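Local coordinates for protein terminal uridylyltransferase 1 (Trypanosoma brucei, PDB 5HZD) that catalyses the addition of uridines from UTP to the 3'-hydroxyl ends of guide RNA, ribosomal RNA and some mRNAs in trypanosome mitochondria, at residues N415-R421 with C464-P468; L300-L304 with N340-I344; D193-R197 with A272-P278; C95-R99 with V251-S257. All coordinates share one frame. Where two conformers were deposited one is given. Residue numbers count along the deposited sequence, not the author numbering.

Contact 1 (N415-R421 with C464-P468); sequences NVISLNR and CIEDP
Residues 416-418 and 464-466 run side by side as extended chain in parallel register, CA atoms 4.9 Å apart at Val416-Cys464, 4.5 Å at Ile417-Ile465 and 5.0 Å at Ser418-Glu466; the first chain turns at Leu419-Asn420. A single parallel bridge joins Ile417 to Ile465: Ile417 N donates to Cys464 O (2.9 Å) and Glu466 N to Ile417 O (2.8 Å). Ile417 and Ile465, both m,t, meet at CB and CG1 respectively (3.9 Å) and face helix 336-349 through Tyr345 and Met342. Val416 (chi1 t) sets CG2 3.9 Å from CB of Cys464 (chi1 m). Glu466 is stretched t,t, so its OE1 accepts from Ser418 OG at 2.6 Å and forms a salt bridge with Arg421 NH1 at 3.0 Å; that NH1 also bonds to Thr425. Ser418 (t) accepts Asn420 N at OG (3.1 Å), an ST turn. Asn420 (chi1 m) then sends ND2 to Pro468 O (2.9 Å), while one water links its OD1 with Leu419 N and Glu466 O. Residues 465-468 begin the proposed nucleotide recognition motif; its buried Glu466 carboxylate is balanced by the charge of Arg421 and further satisfied by the Ser418 hydroxyl, with a water between OE2 and Arg421 NH2.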
loop_
_atom_site.group_PDB
_atom_site.type_symbol
_atom_site.label_atom_id
_atom_site.label_comp_id
_atom_site.label_asym_id
_atom_site.label_seq_id
_atom_site.Cartn_x
_atom_site.Cartn_y
_atom_site.Cartn_z
ATOM N N ASN A 415 -11.434 24.594 -6.099
ATOM C CA ASN A 415 -10.284 23.942 -6.707
ATOM C C ASN A 415 -10.191 22.459 -6.378
ATOM O O ASN A 415 -10.914 21.954 -5.533
ATOM C CB ASN A 415 -8.995 24.644 -6.271
ATOM C CG ASN A 415 -8.870 26.052 -6.854
ATOM O OD1 ASN A 415 -9.514 26.404 -7.870
ATOM N ND2 ASN A 415 -8.014 26.862 -6.233
ATOM N N VAL A 416 -9.284 21.782 -7.060
ATOM C CA VAL A 416 -9.149 20.339 -6.936
ATOM C C VAL A 416 -7.703 20.031 -6.609
ATOM O O VAL A 416 -6.793 20.581 -7.227
ATOM C CB VAL A 416 -9.454 19.680 -8.297
ATOM C CG1 VAL A 416 -9.220 18.141 -8.230
ATOM C CG2 VAL A 416 -10.884 20.030 -8.776
ATOM N N ILE A 417 -7.486 19.140 -5.649
ATOM C CA ILE A 417 -6.132 18.634 -5.351
ATOM C C ILE A 417 -5.752 17.700 -6.487
ATOM O O ILE A 417 -6.367 16.646 -6.665
ATOM C CB ILE A 417 -6.154 17.897 -4.005
ATOM C CG1 ILE A 417 -6.548 18.874 -2.873
ATOM C CG2 ILE A 417 -4.787 17.276 -3.695
ATOM C CD1 ILE A 417 -6.668 18.239 -1.469
ATOM N N SER A 418 -4.779 18.089 -7.306
ATOM C CA SER A 418 -4.497 17.315 -8.504
ATOM C C SER A 418 -3.033 17.387 -8.873
ATOM O O SER A 418 -2.424 18.470 -8.852
ATOM C CB SER A 418 -5.331 17.826 -9.694
ATOM O OG SER A 418 -4.964 17.072 -10.847
ATOM N N LEU A 419 -2.464 16.219 -9.177
ATOM C CA LEU A 419 -1.083 16.139 -9.667
ATOM C C LEU A 419 -1.060 16.018 -11.180
ATOM O O LEU A 419 -0.000 15.844 -11.778
ATOM C CB LEU A 419 -0.360 14.927 -9.043
ATOM C CG LEU A 419 -0.373 14.875 -7.520
ATOM C CD1 LEU A 419 0.314 13.575 -7.099
ATOM C CD2 LEU A 419 0.345 16.093 -7.024
ATOM N N ASN A 420 -2.204 16.162 -11.853
ATOM C CA ASN A 420 -2.209 15.932 -13.290
ATOM C C ASN A 420 -1.738 17.121 -14.096
ATOM O O ASN A 420 -1.559 17.013 -15.321
ATOM C CB ASN A 420 -3.606 15.543 -13.779
ATOM C CG ASN A 420 -3.975 14.149 -13.388
ATOM O OD1 ASN A 420 -4.384 13.909 -12.276
ATOM N ND2 ASN A 420 -3.785 13.201 -14.299
ATOM N N ARG A 421 -1.567 18.251 -13.424
ATOM C CA ARG A 421 -0.991 19.452 -14.044
ATOM C C ARG A 421 -0.311 20.218 -12.933
ATOM O O ARG A 421 -0.680 20.068 -11.774
ATOM C CB ARG A 421 -2.087 20.284 -14.741
ATOM C CG ARG A 421 -3.193 20.785 -13.815
ATOM C CD ARG A 421 -4.474 21.121 -14.605
ATOM N NE ARG A 421 -4.872 20.036 -15.491
ATOM C CZ ARG A 421 -5.531 18.945 -15.100
ATOM N NH1 ARG A 421 -5.862 18.744 -13.816
ATOM N NH2 ARG A 421 -5.824 18.013 -15.995
ATOM N N CYS A 464 -12.453 17.722 -3.442
ATOM C CA CYS A 464 -12.055 17.077 -4.689
ATOM C C CYS A 464 -10.577 16.754 -4.760
ATOM O O CYS A 464 -9.730 17.644 -4.582
ATOM C CB CYS A 464 -12.404 17.982 -5.875
ATOM S SG CYS A 464 -14.186 18.180 -6.075
ATOM N N ILE A 465 -10.266 15.489 -5.050
ATOM C CA ILE A 465 -8.889 15.045 -5.259
ATOM C C ILE A 465 -8.935 14.224 -6.546
ATOM O O ILE A 465 -9.682 13.231 -6.634
ATOM C CB ILE A 465 -8.416 14.151 -4.102
ATOM C CG1 ILE A 465 -8.437 14.939 -2.792
ATOM C CG2 ILE A 465 -7.014 13.660 -4.385
ATOM C CD1 ILE A 465 -7.976 14.078 -1.593
ATOM N N GLU A 466 -8.196 14.663 -7.555
ATOM C CA GLU A 466 -8.207 13.983 -8.849
ATOM C C GLU A 466 -7.309 12.742 -8.790
ATOM O O GLU A 466 -6.136 12.822 -8.380
ATOM C CB GLU A 466 -7.742 14.954 -9.947
ATOM C CG GLU A 466 -7.711 14.322 -11.368
ATOM C CD GLU A 466 -7.473 15.296 -12.523
ATOM O OE1 GLU A 466 -6.931 16.416 -12.348
ATOM O OE2 GLU A 466 -7.851 14.936 -13.663
ATOM N N ASP A 467 -7.840 11.579 -9.186
ATOM C CA ASP A 467 -6.995 10.386 -9.299
ATOM C C ASP A 467 -6.022 10.564 -10.473
ATOM O O ASP A 467 -6.421 10.945 -11.586
ATOM C CB ASP A 467 -7.858 9.145 -9.543
ATOM C CG ASP A 467 -7.052 7.879 -9.521
ATOM O OD1 ASP A 467 -6.366 7.595 -10.512
ATOM O OD2 ASP A 467 -7.121 7.152 -8.526
ATOM N N PRO A 468 -4.719 10.319 -10.233
ATOM C CA PRO A 468 -3.727 10.578 -11.278
ATOM C C PRO A 468 -3.945 9.813 -12.587
ATOM O O PRO A 468 -3.703 10.381 -13.653
ATOM C CB PRO A 468 -2.425 10.119 -10.615
ATOM C CG PRO A 468 -2.634 10.455 -9.179
ATOM C CD PRO A 468 -4.089 10.082 -8.925
HETATM O O HOH W 1 -12.127 20.547 -3.353
HETATM O O HOH W 2 -3.868 13.862 -9.423
HETATM O O HOH W 3 -7.794 15.937 -15.954
#

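Contact 2 (L300-L304 with N340-I344); sequences LRKYL and NIMWI
Ile344 lays its CG2 methyl over one face of the Tyr303 ring, 3.5 Å from the ring centroid and 13° off the normal, a CH-pi contact whose closest atom pair is CG2 to Tyr303 CD1 at 3.4 Å. Both segments are helical: 300-304 is the last turn of helix 292-304, and 340-344 lies within helix 336-349. Their local axes approach to 11.2 Å at a signed crossing angle of 35°, with CA atoms 7.1 Å apart at Tyr303-Ile344 and 7.8 Å at Leu300-Asn340. Leu300 and Leu304, both m,t, extend their ends across the gap. Leu300 CD2 lies 3.7 Å from Ile344 CD1, and Leu304 CD2 sits 3.9 Å from Ile344 CG1 and 4.0 Å from Trp343 CD1, at the edge of the indole. Ile344 (chi1 m, chi2 t) thus has three partners. The rings' polar ends bond elsewhere, Tyr303 OH to Val356 N and Trp343 NE1 to Ala310 O. No hydrogen bond crosses between the segments, so shape and apolar burial join these two helices, whose first turns carry UTP-binding residues.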
loop_
_atom_site.group_PDB
_atom_site.type_symbol
_atom_site.label_atom_id
_atom_site.label_comp_id
_atom_site.label_asym_id
_atom_site.label_seq_id
_atom_site.Cartn_x
_atom_site.Cartn_y
_atom_site.Cartn_z
ATOM N N LEU A 300 4.284 7.506 -6.603
ATOM C CA LEU A 300 4.499 7.925 -5.216
ATOM C C LEU A 300 5.971 7.890 -4.897
ATOM O O LEU A 300 6.478 8.832 -4.296
ATOM C CB LEU A 300 3.725 7.062 -4.202
ATOM C CG LEU A 300 2.188 7.142 -4.289
ATOM C CD1 LEU A 300 1.579 6.286 -3.242
ATOM C CD2 LEU A 300 1.709 8.580 -4.078
ATOM N N ARG A 301 6.672 6.822 -5.293
ATOM C CA ARG A 301 8.091 6.702 -4.940
ATOM C C ARG A 301 8.919 7.857 -5.483
ATOM O O ARG A 301 9.768 8.434 -4.762
ATOM C CB ARG A 301 8.641 5.367 -5.445
ATOM C CG ARG A 301 10.017 5.072 -4.931
ATOM C CD ARG A 301 10.550 3.798 -5.559
ATOM N NE ARG A 301 11.968 3.680 -5.232
ATOM C CZ ARG A 301 12.972 4.213 -5.945
ATOM N NH1 ARG A 301 12.745 4.879 -7.080
ATOM N NH2 ARG A 301 14.220 4.073 -5.520
ATOM N N LYS A 302 8.674 8.242 -6.731
ATOM C CA LYS A 302 9.432 9.322 -7.342
ATOM C C LYS A 302 9.232 10.633 -6.576
ATOM O O LYS A 302 10.204 11.325 -6.239
ATOM C CB LYS A 302 9.004 9.452 -8.798
ATOM C CG LYS A 302 9.863 10.383 -9.598
ATOM C CD LYS A 302 9.543 10.241 -11.089
ATOM C CE LYS A 302 10.384 11.185 -11.935
ATOM N NZ LYS A 302 11.857 10.906 -11.871
ATOM N N TYR A 303 7.984 10.953 -6.251
ATOM C CA TYR A 303 7.733 12.131 -5.430
ATOM C C TYR A 303 8.334 12.041 -4.023
ATOM O O TYR A 303 8.988 12.986 -3.553
ATOM C CB TYR A 303 6.220 12.349 -5.311
ATOM C CG TYR A 303 5.616 13.187 -6.409
ATOM C CD1 TYR A 303 5.958 14.538 -6.532
ATOM C CD2 TYR A 303 4.645 12.672 -7.255
ATOM C CE1 TYR A 303 5.350 15.352 -7.499
ATOM C CE2 TYR A 303 4.036 13.498 -8.244
ATOM C CZ TYR A 303 4.404 14.822 -8.332
ATOM O OH TYR A 303 3.782 15.629 -9.278
ATOM N N LEU A 304 8.114 10.925 -3.344
ATOM C CA LEU A 304 8.457 10.890 -1.919
ATOM C C LEU A 304 9.956 10.775 -1.670
ATOM O O LEU A 304 10.440 11.133 -0.591
ATOM C CB LEU A 304 7.698 9.751 -1.241
ATOM C CG LEU A 304 6.175 9.927 -1.236
ATOM C CD1 LEU A 304 5.567 8.779 -0.494
ATOM C CD2 LEU A 304 5.759 11.251 -0.553
ATOM N N ASN A 340 -1.869 10.546 0.593
ATOM C CA ASN A 340 -0.549 10.802 0.009
ATOM C C ASN A 340 -0.628 11.862 -1.093
ATOM O O ASN A 340 0.274 12.706 -1.230
ATOM C CB ASN A 340 0.051 9.514 -0.565
ATOM C CG ASN A 340 0.770 8.692 0.465
ATOM O OD1 ASN A 340 1.460 9.222 1.326
ATOM N ND2 ASN A 340 0.617 7.374 0.381
ATOM N N ILE A 341 -1.717 11.852 -1.879
ATOM C CA ILE A 341 -1.866 12.871 -2.906
ATOM C C ILE A 341 -2.040 14.256 -2.268
ATOM O O ILE A 341 -1.466 15.238 -2.762
ATOM C CB ILE A 341 -3.000 12.531 -3.887
ATOM C CG1 ILE A 341 -2.593 11.288 -4.689
ATOM C CG2 ILE A 341 -3.296 13.725 -4.828
ATOM C CD1 ILE A 341 -3.771 10.574 -5.365
ATOM N N MET A 342 -2.811 14.350 -1.184
ATOM C CA MET A 342 -2.917 15.617 -0.481
ATOM C C MET A 342 -1.535 16.118 -0.056
ATOM O O MET A 342 -1.226 17.288 -0.216
ATOM C CB MET A 342 -3.791 15.505 0.773
ATOM C CG MET A 342 -5.258 15.287 0.470
ATOM S SD MET A 342 -6.234 15.331 1.983
ATOM C CE MET A 342 -5.983 17.011 2.545
ATOM N N TRP A 343 -0.717 15.246 0.515
ATOM C CA TRP A 343 0.592 15.659 0.996
ATOM C C TRP A 343 1.475 16.074 -0.162
ATOM O O TRP A 343 2.114 17.128 -0.127
ATOM C CB TRP A 343 1.174 14.453 1.753
ATOM C CG TRP A 343 2.628 14.508 2.153
ATOM C CD1 TRP A 343 3.587 13.595 1.812
ATOM C CD2 TRP A 343 3.260 15.418 3.081
ATOM N NE1 TRP A 343 4.788 13.911 2.432
ATOM C CE2 TRP A 343 4.601 15.014 3.220
ATOM C CE3 TRP A 343 2.823 16.549 3.777
ATOM C CZ2 TRP A 343 5.507 15.678 4.037
ATOM C CZ3 TRP A 343 3.738 17.211 4.605
ATOM C CH2 TRP A 343 5.068 16.787 4.703
ATOM N N ILE A 344 1.508 15.274 -1.213
ATOM C CA ILE A 344 2.391 15.600 -2.342
ATOM C C ILE A 344 1.943 16.883 -3.054
ATOM O O ILE A 344 2.782 17.699 -3.448
ATOM C CB ILE A 344 2.412 14.464 -3.323
ATOM C CG1 ILE A 344 3.154 13.303 -2.664
ATOM C CG2 ILE A 344 3.144 14.872 -4.588
ATOM C CD1 ILE A 344 2.952 11.969 -3.404
#

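Contact 3 (D193-R197 with A272-P278); sequences DVVAR and AHDECRP
No direct hydrogen bond joins residues 193-197 to 272-278; one water bridges the two backbones. It donates to Val195 O (2.7 Å) and Cys276 O (2.8 Å) and accepts from His273 N (3.0 Å). The segments are loops beside a four-stranded antiparallel sheet: 193-197 leads into strand 198-203, and the loop 272-278 leaves its neighbour, strand 267-271, at the same end of the pair, where Ala272 still bonds by its backbone to Ser198. Each loop is folded by its own side chain. Asp193 (chi1 t) forms an Asx motif, its OD1 accepting Ala196 N at 3.0 Å and lying 3.2 Å from Cys276 SG, while Val194 to Ala196 have helical phi/psi. His273 (chi1 t) turns its ND1 to accept both Glu275 N (3.0 Å) and Cys276 N (2.9 Å), curling residues 273-276 round the imidazole; Arg277 NE returns to His273 O at 2.9 Å. Between the loops the CA atoms of Ala196 and Arg277 come to 4.3 Å. Ala196 CA makes a CA-H...O contact with Cys276 O (3.5 Å), and its CB packs on Cys276 SG (3.8 Å), the sulfur swung in by chi1 t. Val195 (t) brings CG1 to 3.3 Å from His273 CB. Pro278 also packs on Thr247 and Val251 of helix 247-254, tying the loop to that helix, and its ring lies against the other segment with CD 3.3 Å from Ala196 O.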
loop_
_atom_site.group_PDB
_atom_site.type_symbol
_atom_site.label_atom_id
_atom_site.label_comp_id
_atom_site.label_asym_id
_atom_site.label_seq_id
_atom_site.Cartn_x
_atom_site.Cartn_y
_atom_site.Cartn_z
ATOM N N ASP A 193 18.813 -20.935 8.401
ATOM C CA ASP A 193 18.131 -21.966 9.163
ATOM C C ASP A 193 17.704 -23.128 8.269
ATOM O O ASP A 193 16.951 -22.964 7.295
ATOM C CB ASP A 193 16.925 -21.402 9.908
ATOM C CG ASP A 193 16.122 -22.483 10.607
ATOM O OD1 ASP A 193 15.186 -23.016 9.977
ATOM O OD2 ASP A 193 16.429 -22.800 11.777
ATOM N N VAL A 194 18.183 -24.306 8.637
ATOM C CA VAL A 194 18.080 -25.489 7.795
ATOM C C VAL A 194 16.640 -26.021 7.654
ATOM O O VAL A 194 16.233 -26.439 6.575
ATOM C CB VAL A 194 19.048 -26.577 8.303
ATOM C CG1 VAL A 194 18.784 -26.879 9.769
ATOM C CG2 VAL A 194 18.949 -27.834 7.463
ATOM N N VAL A 195 15.881 -26.007 8.740
ATOM C CA VAL A 195 14.514 -26.535 8.735
ATOM C C VAL A 195 13.603 -25.750 7.781
ATOM O O VAL A 195 12.771 -26.320 7.070
ATOM C CB VAL A 195 13.931 -26.482 10.164
ATOM C CG1 VAL A 195 12.515 -26.945 10.181
ATOM C CG2 VAL A 195 14.773 -27.337 11.102
ATOM N N ALA A 196 13.769 -24.435 7.769
ATOM C CA ALA A 196 12.960 -23.585 6.901
ATOM C C ALA A 196 13.246 -23.802 5.412
ATOM O O ALA A 196 12.391 -23.524 4.563
ATOM C CB ALA A 196 13.161 -22.131 7.271
ATOM N N ARG A 197 14.438 -24.290 5.079
ATOM C CA ARG A 197 14.741 -24.578 3.682
ATOM C C ARG A 197 14.714 -26.070 3.396
ATOM O O ARG A 197 15.299 -26.528 2.415
ATOM C CB ARG A 197 16.060 -23.943 3.224
ATOM C CG ARG A 197 17.259 -24.235 4.102
ATOM C CD ARG A 197 18.397 -23.265 3.775
ATOM N NE ARG A 197 19.490 -23.390 4.735
ATOM C CZ ARG A 197 20.466 -24.286 4.640
ATOM N NH1 ARG A 197 20.494 -25.136 3.622
ATOM N NH2 ARG A 197 21.421 -24.331 5.558
ATOM N N ALA A 272 9.128 -28.976 5.721
ATOM C CA ALA A 272 9.401 -29.984 6.742
ATOM C C ALA A 272 8.860 -29.599 8.123
ATOM O O ALA A 272 8.650 -30.462 8.965
ATOM C CB ALA A 272 10.902 -30.278 6.811
ATOM N N HIS A 273 8.614 -28.310 8.339
ATOM C CA HIS A 273 8.110 -27.824 9.624
ATOM C C HIS A 273 6.854 -26.982 9.476
ATOM O O HIS A 273 6.727 -26.212 8.523
ATOM C CB HIS A 273 9.181 -26.977 10.312
ATOM C CG HIS A 273 8.946 -26.771 11.776
ATOM N ND1 HIS A 273 8.326 -25.649 12.280
ATOM C CD2 HIS A 273 9.261 -27.540 12.845
ATOM C CE1 HIS A 273 8.252 -25.742 13.595
ATOM N NE2 HIS A 273 8.816 -26.878 13.964
ATOM N N ASP A 274 5.940 -27.106 10.433
ATOM C CA ASP A 274 4.647 -26.425 10.357
ATOM C C ASP A 274 4.688 -24.925 10.600
ATOM O O ASP A 274 3.793 -24.212 10.149
ATOM C CB ASP A 274 3.636 -27.063 11.315
ATOM C CG ASP A 274 3.118 -28.395 10.814
ATOM O OD1 ASP A 274 3.241 -28.666 9.599
ATOM O OD2 ASP A 274 2.578 -29.170 11.633
ATOM N N GLU A 275 5.701 -24.442 11.317
ATOM C CA GLU A 275 5.802 -23.006 11.600
ATOM C C GLU A 275 7.057 -22.353 11.018
ATOM O O GLU A 275 7.007 -21.218 10.532
ATOM C CB GLU A 275 5.744 -22.734 13.108
ATOM C CG GLU A 275 4.397 -23.028 13.748
ATOM C CD GLU A 275 4.189 -22.267 15.047
ATOM O OE1 GLU A 275 5.132 -21.577 15.501
ATOM O OE2 GLU A 275 3.078 -22.356 15.615
ATOM N N CYS A 276 8.174 -23.072 11.071
ATOM C CA CYS A 276 9.441 -22.574 10.551
ATOM C C CYS A 276 9.546 -22.837 9.044
ATOM O O CYS A 276 9.933 -23.929 8.620
ATOM C CB CYS A 276 10.590 -23.262 11.279
ATOM S SG CYS A 276 12.193 -22.565 10.920
ATOM N N ARG A 277 9.221 -21.823 8.248
ATOM C CA ARG A 277 8.980 -22.022 6.817
ATOM C C ARG A 277 9.582 -20.891 5.995
ATOM O O ARG A 277 9.992 -19.850 6.551
ATOM C CB ARG A 277 7.458 -22.082 6.600
ATOM C CG ARG A 277 6.793 -23.346 7.182
ATOM C CD ARG A 277 5.279 -23.332 6.994
ATOM N NE ARG A 277 4.769 -24.701 6.950
ATOM C CZ ARG A 277 3.545 -25.019 6.534
ATOM N NH1 ARG A 277 2.706 -24.048 6.171
ATOM N NH2 ARG A 277 3.159 -26.293 6.497
ATOM N N PRO A 278 9.630 -21.068 4.666
ATOM C CA PRO A 278 10.042 -19.984 3.769
ATOM C C PRO A 278 9.235 -18.675 3.950
ATOM O O PRO A 278 8.067 -18.704 4.393
ATOM C CB PRO A 278 9.773 -20.567 2.379
ATOM C CG PRO A 278 9.996 -22.058 2.580
ATOM C CD PRO A 278 9.417 -22.344 3.938
HETATM O O HOH W 4 10.046 -26.128 6.918
#

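Contact 4 (C95-R99 with V251-S257); sequences CVVRR and VRAAMCS
Met255 is the main bump, and the surface that receives it is one face of helix 80-100, formed by Cys95, Val96 and Arg99. Residues 95-99 are helical, whereas 251-254 finish helix 247-254 and the chain then runs off as loop through Ser257. CA atoms lie 5.8 Å apart at Cys95-Arg252 and 6.5 Å at Val96-Met255. With all three chi angles m, Met255 folds compactly into the hollow: CG lies 4.4 Å from Cys95 CB, SD 4.0 Å from Val96 CG2, and CE 3.9 Å from Val96 CA and 3.6 Å from Arg99 CB. Val96 (t) fills the space beside it, its CG2 4.2 Å from Val251 CG1, and also touches Leu153 and Leu154 of helix 143-156. Cys95 (m) projects toward the other segment near Arg252, SG 3.6 Å from NE. At the far end Arg99 (t,p,p) folds back over the methionine, so that Met255 CE covers one face of its guanidinium and Ser257 OG the opposite face. In the conformer given, Arg99 NH2 stands 2.3 Å from Met255 O, too short for a hydrogen bond; this exposed arginine was deposited in two conformers. The Cys256 side chain touches helix 209-223. The contact packs a palm helix against the C-terminal end of helix 247-254, within the region inserted between palm strands 174-177 and 285-288, consistent with the inserted middle domain of trypanosomal TUTases.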
loop_
_atom_site.group_PDB
_atom_site.type_symbol
_atom_site.label_atom_id
_atom_site.label_comp_id
_atom_site.label_asym_id
_atom_site.label_seq_id
_atom_site.Cartn_x
_atom_site.Cartn_y
_atom_site.Cartn_z
ATOM N N CYS A 95 7.673 -18.719 -8.470
ATOM C CA CYS A 95 7.795 -20.161 -8.751
ATOM C C CYS A 95 6.447 -20.834 -8.789
ATOM O O CYS A 95 6.183 -21.731 -9.601
ATOM C CB CYS A 95 8.608 -20.834 -7.656
ATOM S SG CYS A 95 10.324 -20.387 -7.580
ATOM N N VAL A 96 5.584 -20.422 -7.867
ATOM C CA VAL A 96 4.270 -21.039 -7.787
ATOM C C VAL A 96 3.427 -20.598 -8.977
ATOM O O VAL A 96 2.841 -21.442 -9.689
ATOM C CB VAL A 96 3.543 -20.633 -6.483
ATOM C CG1 VAL A 96 2.122 -21.233 -6.480
ATOM C CG2 VAL A 96 4.328 -21.079 -5.270
ATOM N N VAL A 97 3.359 -19.282 -9.240
ATOM C CA VAL A 97 2.429 -18.837 -10.277
ATOM C C VAL A 97 2.867 -19.235 -11.676
ATOM O O VAL A 97 2.011 -19.378 -12.550
ATOM C CB VAL A 97 2.096 -17.345 -10.203
ATOM C CG1 VAL A 97 1.617 -16.989 -8.788
ATOM C CG2 VAL A 97 3.289 -16.542 -10.559
ATOM N N ARG A 98 4.167 -19.450 -11.900
ATOM C CA ARG A 98 4.583 -19.930 -13.230
ATOM C C ARG A 98 4.092 -21.322 -13.555
ATOM O O ARG A 98 4.064 -21.700 -14.711
ATOM C CB ARG A 98 6.101 -19.837 -13.404
ATOM C CG ARG A 98 6.540 -18.389 -13.556
ATOM C CD ARG A 98 8.036 -18.250 -13.793
ATOM N NE ARG A 98 8.342 -18.869 -15.083
ATOM C CZ ARG A 98 9.560 -19.014 -15.592
ATOM N NH1 ARG A 98 9.702 -19.584 -16.783
ATOM N NH2 ARG A 98 10.616 -18.631 -14.904
ATOM N N ARG A 99 3.696 -22.105 -12.565
ATOM C CA ARG A 99 3.097 -23.411 -12.863
ATOM C C ARG A 99 1.703 -23.235 -13.462
ATOM O O ARG A 99 1.262 -24.057 -14.260
ATOM C CB ARG A 99 3.058 -24.301 -11.612
ATOM C CG ARG A 99 2.151 -25.546 -11.694
ATOM C CD ARG A 99 2.702 -26.690 -12.569
ATOM N NE ARG A 99 4.153 -26.852 -12.497
ATOM C CZ ARG A 99 4.795 -27.518 -11.542
ATOM N NH1 ARG A 99 4.121 -28.080 -10.546
ATOM N NH2 ARG A 99 6.120 -27.613 -11.580
ATOM N N VAL A 251 11.095 -23.716 -2.067
ATOM C CA VAL A 251 9.800 -23.588 -2.733
ATOM C C VAL A 251 9.867 -24.043 -4.203
ATOM O O VAL A 251 8.961 -24.700 -4.699
ATOM C CB VAL A 251 9.270 -22.153 -2.599
ATOM C CG1 VAL A 251 7.945 -22.005 -3.357
ATOM C CG2 VAL A 251 9.101 -21.807 -1.113
ATOM N N ARG A 252 10.949 -23.691 -4.893
ATOM C CA ARG A 252 11.156 -24.113 -6.271
ATOM C C ARG A 252 11.153 -25.645 -6.344
ATOM O O ARG A 252 10.516 -26.218 -7.248
ATOM C CB ARG A 252 12.440 -23.454 -6.829
ATOM C CG ARG A 252 12.634 -23.569 -8.353
ATOM C CD ARG A 252 13.839 -22.718 -8.844
ATOM N NE ARG A 252 13.567 -21.281 -8.752
ATOM C CZ ARG A 252 14.280 -20.408 -8.043
ATOM N NH1 ARG A 252 15.349 -20.801 -7.358
ATOM N NH2 ARG A 252 13.929 -19.123 -8.036
ATOM N N ALA A 253 11.794 -26.315 -5.383
ATOM C CA ALA A 253 11.771 -27.786 -5.322
ATOM C C ALA A 253 10.372 -28.347 -5.050
ATOM O O ALA A 253 9.970 -29.341 -5.649
ATOM C CB ALA A 253 12.771 -28.312 -4.279
ATOM N N ALA A 254 9.627 -27.733 -4.138
ATOM C CA ALA A 254 8.256 -28.193 -3.831
ATOM C C ALA A 254 7.302 -28.007 -5.006
ATOM O O ALA A 254 6.261 -28.679 -5.091
ATOM C CB ALA A 254 7.733 -27.459 -2.609
ATOM N N MET A 255 7.678 -27.145 -5.943
ATOM C CA MET A 255 6.886 -26.940 -7.165
ATOM C C MET A 255 7.250 -27.884 -8.301
ATOM O O MET A 255 6.666 -27.795 -9.377
ATOM C CB MET A 255 6.969 -25.482 -7.638
ATOM C CG MET A 255 6.245 -24.486 -6.726
ATOM S SD MET A 255 4.507 -24.909 -6.461
ATOM C CE MET A 255 3.952 -24.885 -8.167
ATOM N N CYS A 256 8.205 -28.790 -8.088
ATOM C CA CYS A 256 8.581 -29.703 -9.169
ATOM C C CYS A 256 7.415 -30.639 -9.473
ATOM O O CYS A 256 6.485 -30.790 -8.676
ATOM C CB CYS A 256 9.868 -30.487 -8.858
ATOM S SG CYS A 256 9.638 -31.893 -7.752
ATOM N N SER A 257 7.430 -31.244 -10.650
ATOM C CA SER A 257 6.395 -32.217 -10.939
ATOM C C SER A 257 7.031 -33.567 -11.223
ATOM O O SER A 257 7.444 -33.854 -12.355
ATOM C CB SER A 257 5.472 -31.749 -12.071
ATOM O OG SER A 257 6.183 -30.984 -13.022
#

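How the contacts relate
The four contacts form two pairs on separate parts of the chain. Contacts 1 and 2, centres about 12 Å apart, share one packing layer: Pro468 CD lies 3.6 Å from Ile341 CD1, and Ile465 CD1 3.6 Å from Met342 CG. Both border the UTP site, since the side chain of Tyr337 is about 3 Å from that of Pro468 and about 4 Å from that of Leu300, nearest atoms. Contacts 3 and 4, centres about 17 Å apart, meet through Pro278 CB and Val251 CG2 at 3.8 Å, and their segments alternate along the chain. This second pair lies away from the UTP, metal and zinc sites; contact 1 is about 48 Å from contact 3 and about 43 Å from contact 4, centre to centre.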